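Local coordinates for protein replicative DNA helicase (PDB 2R5U) that forms the N-terminal domain of the hexameric replicative helicase DnaB, which probably unwinds duplex DNA ahead of the replisome using ATP, at residues I72-G77 / D92-L97; R62-N67 / R98-A103. One frame throughout, in Å; residues are numbered along the deposited sequence.

Contact 1. Residues I72-G77 / D92-L97; sequences ILDLYG and DRRGLL
Asp-74 and Arg-94 form a salt bridge between helix 63-77 and the turn that follows helix 84-93. OD1 of Asp-74 lies 3.1 Å from NH2 of Arg-94, but the hydrogen bond within the pair is weak, with an N-H...O angle of 132°. The carboxylate and guanidinium planes stand 73° apart, so this is a single-atom approach rather than the flat, two-pronged pairing these groups can make. CG of Arg-94 lies anti to its carbonyl carbon (chi1 -77°), and bends at chi2 and chi3 turn the guanidinium toward the neighbouring helix. Back on helix 84-93, Glu-90 takes NE of Arg-94 in a salt bridge and is the stronger partner, so one cation serves two carboxylates.

Arg-93 makes a different use of the same residue type. Its NH2 comes 4.5 Å from CD2 of Leu-75, which lies at the edge of the guanidinium, near its plane, while the charge is met by Glu-90 and, more weakly, by Glu-128 of a second subunit. Leu-75 is buried, and its branched side chain also packs on Thr-86 and Val-87 of helix 84-93.

Gly-95 ends that helix in a Schellman motif, its N bonded to O of Asp-92 at 3.0 Å; a residue without a side chain suits the positive phi of this position. With about 100 Å² buried and the closest CA atoms, those of Asp-74 and Arg-94, 11.1 Å apart, the reach comes mostly from the long arginine. The contact thus rests on one weakly bonded ion pair, with Leu-75 loosely packed beside Arg-93; Glu-90, shared by both arginines, and Asp-74 probably offset part of the positive charge at this helix end.

Contact 2. Residues R62-N67 / R98-A103; sequences RPAHQN and RRIGGA
The methyl CB of Ala-64 meets CG2 of Ile-100 at 3.6 Å, and this apolar pair is the heart of the contact. The same CG2 methyl lies 3.8 Å from CA of Ala-64, so it rests against the backbone of helix 63-77 as well as its side chain. Alanine suits the place because its single methyl lets the two backbones come close, the CA atoms of Ala-64 and Ile-100 being 5.4 Å apart.

One turn further on, Asn-67 flanks the isoleucine, its ND2 4.2 Å from CG2 of Ile-100. The two side chains run past one another in opposite directions, in van der Waals contact. A chi1 of 72° sets CG1 of Ile-100 between the backbone N and the carbonyl carbon and leaves CG2 anti to that carbon, directed at the helix.

Just beyond Ile-100, Gly-101 is the C-prime residue of a Schellman motif that closes the short helix 97-100; a phi of 102° is one that glycine readily adopts. Around this buried pair, Ile-100 also packs on Leu-91 of helix 84-93 and on Tyr-105 and Leu-106 of helix 102-111, making it a junction between helix 63-77 and the two helices that flank its own.

How the contacts relate
Both contacts draw on helix 63-77: contact 2 uses its first turn and contact 1 its last, and their centres lie about 11 Å apart on the same side of the chain's centre. The partner segments follow one another, 92-97 running straight into 98-103, and the Schellman turn joins them where N of Gly-102 lies 2.9 Å from O of Leu-97, a probable hydrogen bond. Across to the shared helix, CD2 of Leu-96 packs 3.7 Å from ND2 of Asn-67. A weakly bonded ion pair near one end and buried apolar packing at the other are where one continuous piece of chain meets a single helix, within the all-helical N-terminal domain of DnaB.

Contact 1. Residues I72-G77 / D92-L97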
loop_
_atom_site.group_PDB
_atom_site.type_symbol
_atom_site.label_atom_id
_atom_site.label_comp_id
_atom_site.label_asym_id
_atom_site.label_seq_id
_atom_site.Cartn_x
_atom_site.Cartn_y
_atom_site.Cartn_z
ATOM N N ILE B 72 -31.621 -10.539 -5.437
ATOM C CA ILE B 72 -32.684 -11.197 -6.229
ATOM C C ILE B 72 -32.096 -11.881 -7.487
ATOM O O ILE B 72 -32.393 -13.044 -7.782
ATOM C CB ILE B 72 -33.799 -10.209 -6.628
ATOM C CG1 ILE B 72 -34.449 -9.558 -5.381
ATOM C CG2 ILE B 72 -34.858 -10.906 -7.473
ATOM C CD1 ILE B 72 -35.400 -8.370 -5.745
ATOM N N LEU B 73 -31.263 -11.160 -8.227
ATOM C CA LEU B 73 -30.649 -11.725 -9.418
ATOM C C LEU B 73 -29.770 -12.926 -9.074
ATOM O O LEU B 73 -29.731 -13.894 -9.832
ATOM C CB LEU B 73 -29.832 -10.679 -10.173
ATOM C CG LEU B 73 -30.544 -9.554 -10.922
ATOM C CD1 LEU B 73 -29.671 -9.230 -12.123
ATOM C CD2 LEU B 73 -31.979 -9.869 -11.367
ATOM N N ASP B 74 -29.056 -12.857 -7.945
ATOM C CA ASP B 74 -28.250 -14.002 -7.466
ATOM C C ASP B 74 -29.084 -15.271 -7.321
ATOM O O ASP B 74 -28.692 -16.346 -7.798
ATOM C CB ASP B 74 -27.595 -13.700 -6.121
ATOM C CG ASP B 74 -26.097 -13.651 -6.207
ATOM O OD1 ASP B 74 -25.556 -12.584 -6.593
ATOM O OD2 ASP B 74 -25.459 -14.694 -5.887
ATOM N N LEU B 75 -30.222 -15.131 -6.647
ATOM C CA LEU B 75 -31.162 -16.223 -6.422
ATOM C C LEU B 75 -31.771 -16.737 -7.726
ATOM O O LEU B 75 -31.792 -17.935 -7.981
ATOM C CB LEU B 75 -32.254 -15.774 -5.451
ATOM C CG LEU B 75 -31.795 -15.638 -3.986
ATOM C CD1 LEU B 75 -32.849 -14.925 -3.158
ATOM C CD2 LEU B 75 -31.496 -17.006 -3.399
ATOM N N TYR B 76 -32.253 -15.807 -8.547
ATOM C CA TYR B 76 -32.879 -16.127 -9.823
ATOM C C TYR B 76 -31.919 -16.866 -10.788
ATOM O O TYR B 76 -32.324 -17.817 -11.459
ATOM C CB TYR B 76 -33.430 -14.836 -10.425
ATOM C CG TYR B 76 -34.038 -14.918 -11.807
ATOM C CD1 TYR B 76 -35.380 -15.271 -11.985
ATOM C CD2 TYR B 76 -33.297 -14.548 -12.927
ATOM C CE1 TYR B 76 -35.951 -15.297 -13.263
ATOM C CE2 TYR B 76 -33.847 -14.573 -14.199
ATOM C CZ TYR B 76 -35.165 -14.952 -14.360
ATOM O OH TYR B 76 -35.687 -14.955 -15.627
ATOM N N GLY B 77 -30.662 -16.426 -10.848
ATOM C CA GLY B 77 -29.633 -17.077 -11.671
ATOM C C GLY B 77 -29.313 -18.493 -11.206
ATOM O O GLY B 77 -28.767 -19.290 -11.959
ATOM N N ASP B 92 -28.263 -11.158 4.089
ATOM C CA ASP B 92 -27.552 -11.504 5.325
ATOM C C ASP B 92 -26.229 -12.258 5.071
ATOM O O ASP B 92 -25.229 -11.977 5.719
ATOM C CB ASP B 92 -28.471 -12.306 6.257
ATOM C CG ASP B 92 -27.877 -12.522 7.632
ATOM O OD1 ASP B 92 -27.663 -11.528 8.368
ATOM O OD2 ASP B 92 -27.636 -13.701 7.980
ATOM N N ARG B 93 -26.219 -13.194 4.124
ATOM C CA ARG B 93 -24.969 -13.860 3.733
ATOM C C ARG B 93 -23.932 -12.853 3.232
ATOM O O ARG B 93 -22.741 -13.030 3.444
ATOM C CB ARG B 93 -25.208 -14.929 2.659
ATOM C CG ARG B 93 -25.688 -16.250 3.224
ATOM C CD ARG B 93 -25.721 -17.348 2.160
ATOM N NE ARG B 93 -26.758 -17.116 1.164
ATOM C CZ ARG B 93 -27.950 -17.715 1.144
ATOM N NH1 ARG B 93 -28.275 -18.625 2.059
ATOM N NH2 ARG B 93 -28.814 -17.405 0.185
ATOM N N ARG B 94 -24.398 -11.794 2.579
ATOM C CA ARG B 94 -23.508 -10.781 2.046
ATOM C C ARG B 94 -23.109 -9.706 3.079
ATOM O O ARG B 94 -22.329 -8.804 2.766
ATOM C CB ARG B 94 -24.149 -10.143 0.816
ATOM C CG ARG B 94 -24.073 -10.998 -0.443
ATOM C CD ARG B 94 -25.374 -10.915 -1.203
ATOM N NE ARG B 94 -25.187 -10.945 -2.651
ATOM C CZ ARG B 94 -25.597 -9.983 -3.478
ATOM N NH1 ARG B 94 -26.243 -8.903 -3.008
ATOM N NH2 ARG B 94 -25.369 -10.102 -4.782
ATOM N N GLY B 95 -23.627 -9.814 4.302
ATOM C CA GLY B 95 -23.423 -8.795 5.340
ATOM C C GLY B 95 -24.158 -7.479 5.091
ATOM O O GLY B 95 -23.821 -6.448 5.684
ATOM N N LEU B 96 -25.171 -7.501 4.224
ATOM C CA LEU B 96 -25.840 -6.262 3.795
ATOM C C LEU B 96 -27.254 -6.066 4.332
ATOM O O LEU B 96 -27.865 -5.021 4.094
ATOM C CB LEU B 96 -25.850 -6.156 2.267
ATOM C CG LEU B 96 -24.501 -6.090 1.545
ATOM C CD1 LEU B 96 -24.654 -6.545 0.114
ATOM C CD2 LEU B 96 -23.893 -4.685 1.622
ATOM N N LEU B 97 -27.776 -7.061 5.049
ATOM C CA LEU B 97 -29.156 -7.016 5.530
ATOM C C LEU B 97 -29.397 -5.858 6.503
ATOM O O LEU B 97 -30.417 -5.163 6.402
ATOM C CB LEU B 97 -29.592 -8.357 6.150
ATOM C CG LEU B 97 -31.079 -8.466 6.531
ATOM C CD1 LEU B 97 -31.996 -8.264 5.315
ATOM C CD2 LEU B 97 -31.394 -9.781 7.215
#

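Contact 2. Residues R62-N67 / R98-A103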
loop_
_atom_site.group_PDB
_atom_site.type_symbol
_atom_site.label_atom_id
_atom_site.label_comp_id
_atom_site.label_asym_id
_atom_site.label_seq_id
_atom_site.Cartn_x
_atom_site.Cartn_y
_atom_site.Cartn_z
ATOM N N ARG B 62 -29.926 4.445 -5.620
ATOM C CA ARG B 62 -29.724 4.173 -4.193
ATOM C C ARG B 62 -28.973 2.852 -3.979
ATOM O O ARG B 62 -29.426 1.815 -4.465
ATOM C CB ARG B 62 -31.074 4.132 -3.481
ATOM C CG ARG B 62 -31.001 4.591 -2.043
ATOM C CD ARG B 62 -32.268 4.264 -1.321
ATOM N NE ARG B 62 -32.066 3.386 -0.168
ATOM C CZ ARG B 62 -31.880 3.813 1.081
ATOM N NH1 ARG B 62 -31.733 2.936 2.070
ATOM N NH2 ARG B 62 -31.849 5.120 1.347
ATOM N N PRO B 63 -27.825 2.887 -3.271
ATOM C CA PRO B 63 -27.038 1.680 -2.960
ATOM C C PRO B 63 -27.839 0.521 -2.309
ATOM O O PRO B 63 -27.664 -0.628 -2.705
ATOM C CB PRO B 63 -25.959 2.205 -2.001
ATOM C CG PRO B 63 -25.805 3.637 -2.371
ATOM C CD PRO B 63 -27.171 4.106 -2.743
ATOM N N ALA B 64 -28.709 0.818 -1.344
ATOM C CA ALA B 64 -29.568 -0.212 -0.750
ATOM C C ALA B 64 -30.408 -0.950 -1.808
ATOM O O ALA B 64 -30.569 -2.162 -1.726
ATOM C CB ALA B 64 -30.478 0.387 0.329
ATOM N N HIS B 65 -30.922 -0.205 -2.787
ATOM C CA HIS B 65 -31.713 -0.764 -3.862
ATOM C C HIS B 65 -30.886 -1.656 -4.786
ATOM O O HIS B 65 -31.354 -2.711 -5.173
ATOM C CB HIS B 65 -32.446 0.315 -4.659
ATOM C CG HIS B 65 -33.445 1.081 -3.855
ATOM N ND1 HIS B 65 -34.061 2.215 -4.324
ATOM C CD2 HIS B 65 -33.942 0.867 -2.611
ATOM C CE1 HIS B 65 -34.908 2.664 -3.415
ATOM N NE2 HIS B 65 -34.852 1.866 -2.364
ATOM N N GLN B 66 -29.657 -1.239 -5.126
ATOM C CA GLN B 66 -28.765 -2.101 -5.918
ATOM C C GLN B 66 -28.484 -3.409 -5.194
ATOM O O GLN B 66 -28.433 -4.459 -5.820
ATOM C CB GLN B 66 -27.419 -1.426 -6.272
ATOM C CG GLN B 66 -26.649 -2.179 -7.376
ATOM C CD GLN B 66 -27.350 -2.112 -8.720
ATOM O OE1 GLN B 66 -27.731 -3.146 -9.296
ATOM N NE2 GLN B 66 -27.568 -0.897 -9.213
ATOM N N ASN B 67 -28.274 -3.334 -3.886
ATOM C CA ASN B 67 -27.980 -4.511 -3.065
ATOM C C ASN B 67 -29.151 -5.495 -3.140
ATOM O O ASN B 67 -28.953 -6.706 -3.316
ATOM C CB ASN B 67 -27.766 -4.138 -1.594
ATOM C CG ASN B 67 -26.435 -3.384 -1.324
ATOM O OD1 ASN B 67 -25.470 -3.465 -2.089
ATOM N ND2 ASN B 67 -26.390 -2.686 -0.196
ATOM N N ARG B 98 -28.451 -5.656 7.424
ATOM C CA ARG B 98 -28.499 -4.542 8.381
ATOM C C ARG B 98 -28.260 -3.200 7.704
ATOM O O ARG B 98 -28.842 -2.189 8.098
ATOM C CB ARG B 98 -27.490 -4.749 9.510
ATOM N N ARG B 99 -27.425 -3.200 6.668
ATOM C CA ARG B 99 -27.170 -1.997 5.867
ATOM C C ARG B 99 -28.468 -1.337 5.370
ATOM O O ARG B 99 -28.573 -0.107 5.361
ATOM C CB ARG B 99 -26.260 -2.332 4.675
ATOM C CG ARG B 99 -25.438 -1.166 4.122
ATOM C CD ARG B 99 -24.015 -1.180 4.677
ATOM N NE ARG B 99 -23.124 -2.063 3.917
ATOM C CZ ARG B 99 -22.162 -2.818 4.454
ATOM N NH1 ARG B 99 -21.962 -2.822 5.770
ATOM N NH2 ARG B 99 -21.403 -3.583 3.675
ATOM N N ILE B 100 -29.452 -2.157 4.982
ATOM C CA ILE B 100 -30.687 -1.685 4.350
ATOM C C ILE B 100 -31.907 -1.597 5.295
ATOM O O ILE B 100 -32.939 -1.035 4.926
ATOM C CB ILE B 100 -31.047 -2.545 3.103
ATOM C CG1 ILE B 100 -31.538 -3.938 3.523
ATOM C CG2 ILE B 100 -29.840 -2.669 2.158
ATOM C CD1 ILE B 100 -32.375 -4.635 2.474
ATOM N N GLY B 101 -31.789 -2.155 6.498
ATOM C CA GLY B 101 -32.863 -2.095 7.490
ATOM C C GLY B 101 -33.681 -3.369 7.629
ATOM O O GLY B 101 -34.855 -3.326 8.026
ATOM N N GLY B 102 -33.081 -4.502 7.275
ATOM C CA GLY B 102 -33.667 -5.806 7.584
ATOM C C GLY B 102 -34.864 -6.189 6.748
ATOM O O GLY B 102 -35.253 -5.464 5.823
ATOM N N ALA B 103 -35.458 -7.341 7.077
ATOM C CA ALA B 103 -36.636 -7.827 6.367
ATOM C C ALA B 103 -37.800 -6.841 6.394
ATOM O O ALA B 103 -38.568 -6.797 5.424
ATOM C CB ALA B 103 -37.085 -9.214 6.891
#